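Local coordinates for RahU protein (Pseudomonas aeruginosa PAO1, PDB 6ZC2) that interacts with membrane ceramide phosphorylethanolamine as a bacterial member of the aegerolysin family, and may bind glycolipids more generally, at residues 90-102 with 114-126. Numbering follows the deposited sequence. Where two conformers were deposited one is given.
Sequences WDDPWKSGATNTW and ITSGGNATGTDIG. With TRS (2-amino-2-hydroxymethyl-propane-1,3-diol), chain B; EDO (1,2-ethanediol), chain J; EDO (1,2-ethanediol), chain E; EDO (1,2-ethanediol), chain D.
The loop that follows strand 83-92 and the one that leads into strand 126-134 meet at one end of the aegerolysin beta-sandwich, through Asn-100, Ile-125 and, at the start of strand 101-106, Trp-102, an example of how one amide can knit two irregular loops together. The backbone N of Asn-100 donates to Ala-120 O (2.9 Å), and its side chain repeats the gesture twice: ND2 reaches Gly-122 O at 2.8 Å and Asn-119 O at 3.0 Å, the latter almost straight (175°). Both acceptor oxygens lie close to the amide plane, so the two N-H groups are used and the rotation of the amide is fixed. OD1 is thereby presented to the amine of a bound Tris molecule, probably from the crystallisation liquor; Pro-93 O and Gly-122 O accept from the same nitrogen, making a small polar pocket between the loops.

Beneath the amide, CG1 of Ile-125 packs 3.5 Å from CB of Asn-100. With CG1 beside the backbone N (chi1 -69°) and CG2 therefore anti to it, Ile-125 lays the CG2 methyl over one face of the Trp-102 indole, a CH-pi contact 4.2 Å from the six-membered ring centroid and displaced toward the rim. An ethanediol covers the opposite face, while Ala-120 N approaches the ring edge. A water accepts from Trp-102 NE1 and donates to Gly-117 O, linking the indole to segment 114-126. Asp-92 OD2 takes the N-H of Ile-125 at 3.2 Å from well above the carboxylate plane.

The contact bridges the two sheets of the sandwich: 83-92 pairs with edge strand 101-106 in one, and edge strand 111-116 with 126-134 in the other. Trp-102 also touches Val-128 of strand 126-134, and Ile-125 rests on Ile-7 of strand 6-13.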
# COMPACT_ATOMS: atom_id res chain seq x y z
N TRP A 90 0.35 -6.32 -2.68
CA TRP A 90 -0.14 -6.14 -4.05
C TRP A 90 0.78 -6.83 -5.04
O TRP A 90 1.96 -7.10 -4.76
CB TRP A 90 -0.26 -4.65 -4.44
CG TRP A 90 1.09 -3.98 -4.53
CD1 TRP A 90 1.88 -3.86 -5.64
CD2 TRP A 90 1.83 -3.41 -3.44
NE1 TRP A 90 3.07 -3.24 -5.31
CE2 TRP A 90 3.06 -2.95 -3.97
CE3 TRP A 90 1.58 -3.23 -2.08
CZ2 TRP A 90 4.03 -2.33 -3.19
CZ3 TRP A 90 2.54 -2.62 -1.30
CH2 TRP A 90 3.75 -2.18 -1.85
N ASP A 91 0.24 -7.08 -6.23
CA ASP A 91 0.99 -7.66 -7.35
C ASP A 91 0.41 -7.11 -8.65
O ASP A 91 -0.76 -7.34 -8.95
CB ASP A 91 0.90 -9.19 -7.32
CG ASP A 91 1.63 -9.82 -8.48
OD1 ASP A 91 2.69 -9.30 -8.88
OD2 ASP A 91 1.14 -10.85 -9.00
N ASP A 92 1.24 -6.39 -9.40
CA ASP A 92 0.87 -5.75 -10.67
C ASP A 92 1.89 -6.21 -11.71
O ASP A 92 2.91 -5.55 -11.91
CB ASP A 92 0.89 -4.23 -10.50
CG ASP A 92 0.43 -3.47 -11.74
OD1 ASP A 92 0.20 -4.09 -12.80
OD2 ASP A 92 0.31 -2.23 -11.64
N PRO A 93 1.64 -7.34 -12.38
CA PRO A 93 2.63 -7.88 -13.32
C PRO A 93 2.71 -7.09 -14.62
O PRO A 93 1.79 -6.37 -15.02
CB PRO A 93 2.14 -9.31 -13.59
CG PRO A 93 1.14 -9.60 -12.51
CD PRO A 93 0.52 -8.28 -12.17
N TRP A 94 3.85 -7.25 -15.29
CA TRP A 94 4.07 -6.61 -16.59
C TRP A 94 3.49 -7.44 -17.73
O TRP A 94 2.91 -6.88 -18.67
CB TRP A 94 5.56 -6.39 -16.82
CG TRP A 94 5.91 -5.93 -18.21
CD1 TRP A 94 5.93 -4.64 -18.66
CD2 TRP A 94 6.30 -6.75 -19.32
NE1 TRP A 94 6.30 -4.60 -19.98
CE2 TRP A 94 6.53 -5.88 -20.41
CE3 TRP A 94 6.46 -8.12 -19.50
CZ2 TRP A 94 6.92 -6.35 -21.67
CZ3 TRP A 94 6.85 -8.59 -20.75
CH2 TRP A 94 7.08 -7.70 -21.81
N LYS A 95 3.65 -8.76 -17.68
CA LYS A 95 3.21 -9.61 -18.77
C LYS A 95 1.69 -9.58 -18.92
O LYS A 95 0.95 -9.41 -17.95
CB LYS A 95 3.68 -11.05 -18.54
CG LYS A 95 2.77 -11.88 -17.65
CD LYS A 95 3.43 -13.20 -17.24
CE LYS A 95 3.78 -14.05 -18.45
NZ LYS A 95 3.23 -15.43 -18.35
N SER A 96 1.23 -9.74 -20.16
CA SER A 96 -0.20 -9.72 -20.42
C SER A 96 -0.83 -11.05 -20.02
O SER A 96 -0.15 -12.06 -19.81
CB SER A 96 -0.47 -9.43 -21.89
OG SER A 96 -0.11 -10.55 -22.70
N GLY A 97 -2.15 -11.04 -19.91
CA GLY A 97 -2.90 -12.25 -19.62
C GLY A 97 -2.96 -12.63 -18.16
O GLY A 97 -3.33 -13.77 -17.85
N ALA A 98 -2.62 -11.73 -17.24
CA ALA A 98 -2.68 -12.00 -15.82
C ALA A 98 -3.58 -10.98 -15.14
O ALA A 98 -3.92 -9.94 -15.70
CB ALA A 98 -1.28 -11.97 -15.18
N THR A 99 -3.98 -11.30 -13.91
CA THR A 99 -4.85 -10.45 -13.11
C THR A 99 -4.02 -9.78 -12.02
O THR A 99 -3.17 -10.41 -11.39
CB THR A 99 -5.95 -11.30 -12.46
OG1 THR A 99 -6.73 -11.93 -13.48
CG2 THR A 99 -6.87 -10.43 -11.61
N ASN A 100 -4.27 -8.48 -11.81
CA ASN A 100 -3.64 -7.77 -10.71
C ASN A 100 -4.38 -8.11 -9.42
O ASN A 100 -5.59 -8.31 -9.42
CB ASN A 100 -3.73 -6.26 -10.92
CG ASN A 100 -3.18 -5.82 -12.26
OD1 ASN A 100 -2.19 -6.37 -12.75
ND2 ASN A 100 -3.82 -4.82 -12.86
N THR A 101 -3.63 -8.17 -8.31
CA THR A 101 -4.22 -8.49 -7.02
C THR A 101 -3.71 -7.53 -5.95
O THR A 101 -2.61 -6.98 -6.06
CB THR A 101 -3.95 -9.94 -6.58
OG1 THR A 101 -2.53 -10.17 -6.53
CG2 THR A 101 -4.60 -10.93 -7.54
N TRP A 102 -4.53 -7.33 -4.92
CA TRP A 102 -4.13 -6.56 -3.75
C TRP A 102 -5.05 -6.93 -2.60
O TRP A 102 -6.18 -7.39 -2.81
CB TRP A 102 -4.15 -5.05 -4.01
CG TRP A 102 -5.50 -4.53 -4.39
CD1 TRP A 102 -6.44 -4.00 -3.55
CD2 TRP A 102 -6.08 -4.52 -5.70
NE1 TRP A 102 -7.56 -3.66 -4.27
CE2 TRP A 102 -7.37 -3.97 -5.59
CE3 TRP A 102 -5.62 -4.92 -6.96
CZ2 TRP A 102 -8.21 -3.80 -6.69
CZ3 TRP A 102 -6.46 -4.76 -8.06
CH2 TRP A 102 -7.74 -4.20 -7.91
N ILE A 114 -10.33 -1.65 5.07
CA ILE A 114 -11.28 -1.83 3.98
C ILE A 114 -10.73 -1.12 2.75
O ILE A 114 -10.32 0.05 2.83
CB ILE A 114 -12.67 -1.30 4.36
CG1 ILE A 114 -13.19 -1.99 5.63
CG2 ILE A 114 -13.65 -1.45 3.20
CD1 ILE A 114 -13.27 -3.51 5.55
N THR A 115 -10.71 -1.81 1.61
CA THR A 115 -10.15 -1.26 0.39
C THR A 115 -11.25 -0.84 -0.58
O THR A 115 -12.32 -1.45 -0.64
CB THR A 115 -9.23 -2.27 -0.31
OG1 THR A 115 -9.99 -3.44 -0.65
CG2 THR A 115 -8.08 -2.67 0.59
N SER A 116 -10.96 0.20 -1.35
CA SER A 116 -11.84 0.63 -2.43
C SER A 116 -10.99 1.09 -3.60
O SER A 116 -9.89 1.61 -3.44
CB SER A 116 -12.81 1.74 -1.99
OG SER A 116 -12.12 2.89 -1.55
N GLY A 117 -11.52 0.87 -4.81
CA GLY A 117 -10.80 1.22 -6.02
C GLY A 117 -9.81 0.15 -6.45
O GLY A 117 -9.63 -0.88 -5.80
N GLY A 118 -9.17 0.41 -7.58
CA GLY A 118 -8.13 -0.46 -8.12
C GLY A 118 -8.61 -1.20 -9.35
O GLY A 118 -9.77 -1.62 -9.44
N ASN A 119 -7.69 -1.39 -10.31
CA ASN A 119 -7.99 -2.04 -11.59
C ASN A 119 -7.49 -3.48 -11.55
O ASN A 119 -6.27 -3.72 -11.50
CB ASN A 119 -7.30 -1.31 -12.74
CG ASN A 119 -7.75 0.13 -12.88
OD1 ASN A 119 -8.93 0.44 -12.80
ND2 ASN A 119 -6.79 1.02 -13.10
N ALA A 120 -8.41 -4.45 -11.61
CA ALA A 120 -8.03 -5.85 -11.59
C ALA A 120 -7.41 -6.32 -12.90
O ALA A 120 -6.65 -7.29 -12.91
CB ALA A 120 -9.23 -6.73 -11.25
N THR A 121 -7.72 -5.66 -14.02
CA THR A 121 -7.17 -6.08 -15.30
C THR A 121 -6.43 -4.98 -16.05
O THR A 121 -6.02 -5.21 -17.19
CB THR A 121 -8.26 -6.68 -16.20
OG1 THR A 121 -9.27 -5.70 -16.45
CG2 THR A 121 -8.88 -7.90 -15.54
N GLY A 122 -6.25 -3.81 -15.45
CA GLY A 122 -5.53 -2.75 -16.13
C GLY A 122 -4.04 -3.04 -16.20
O GLY A 122 -3.51 -3.91 -15.51
N THR A 123 -3.36 -2.30 -17.08
CA THR A 123 -1.90 -2.28 -17.03
C THR A 123 -1.43 -1.95 -15.61
O THR A 123 -0.53 -2.60 -15.07
CB THR A 123 -1.37 -1.26 -18.03
OG1 THR A 123 -1.78 -1.64 -19.36
CG2 THR A 123 0.14 -1.20 -17.98
N ASP A 124 -2.07 -0.96 -14.99
CA ASP A 124 -1.79 -0.53 -13.63
C ASP A 124 -2.95 -0.89 -12.72
O ASP A 124 -4.11 -0.92 -13.15
CB ASP A 124 -1.61 0.99 -13.59
CG ASP A 124 -2.83 1.72 -14.12
OD1 ASP A 124 -3.05 1.70 -15.35
OD2 ASP A 124 -3.58 2.31 -13.31
N ILE A 125 -2.64 -1.14 -11.44
CA ILE A 125 -3.68 -1.18 -10.42
C ILE A 125 -4.26 0.21 -10.21
O ILE A 125 -5.48 0.37 -10.07
CB ILE A 125 -3.12 -1.77 -9.10
CG1 ILE A 125 -2.82 -3.26 -9.26
CG2 ILE A 125 -4.11 -1.53 -7.96
CD1 ILE A 125 -2.02 -3.86 -8.10
N GLY A 126 -3.40 1.23 -10.17
CA GLY A 126 -3.86 2.59 -9.95
C GLY A 126 -4.09 2.89 -8.48
O GLY A 126 -3.46 2.31 -7.59
C TRS B . -1.38 -6.89 -16.34
C1 TRS B . -0.49 -6.55 -17.53
C2 TRS B . -1.11 -8.31 -15.85
C3 TRS B . -2.85 -6.75 -16.74
N TRS B . -1.08 -5.95 -15.25
O1 TRS B . -0.68 -5.20 -17.90
O2 TRS B . -1.27 -9.22 -16.92
O3 TRS B . -3.68 -6.99 -15.62
C1 EDO J . -8.25 -7.85 -5.63
O1 EDO J . -7.15 -8.76 -5.54
C2 EDO J . -8.56 -7.59 -7.10
O2 EDO J . -8.20 -8.74 -7.88
C1 EDO E . -7.83 2.82 -9.84
O1 EDO E . -8.76 3.16 -8.80
C2 EDO E . -7.66 3.99 -10.81
O2 EDO E . -6.65 4.90 -10.35
C1 EDO D . 6.61 -8.53 -11.45
O1 EDO D . 6.20 -8.12 -12.76
C2 EDO D . 5.39 -8.50 -10.53
O2 EDO D . 4.51 -9.59 -10.83
O HOH W 1 -10.20 -2.35 -3.62
O HOH W 2 -8.77 -6.15 -1.35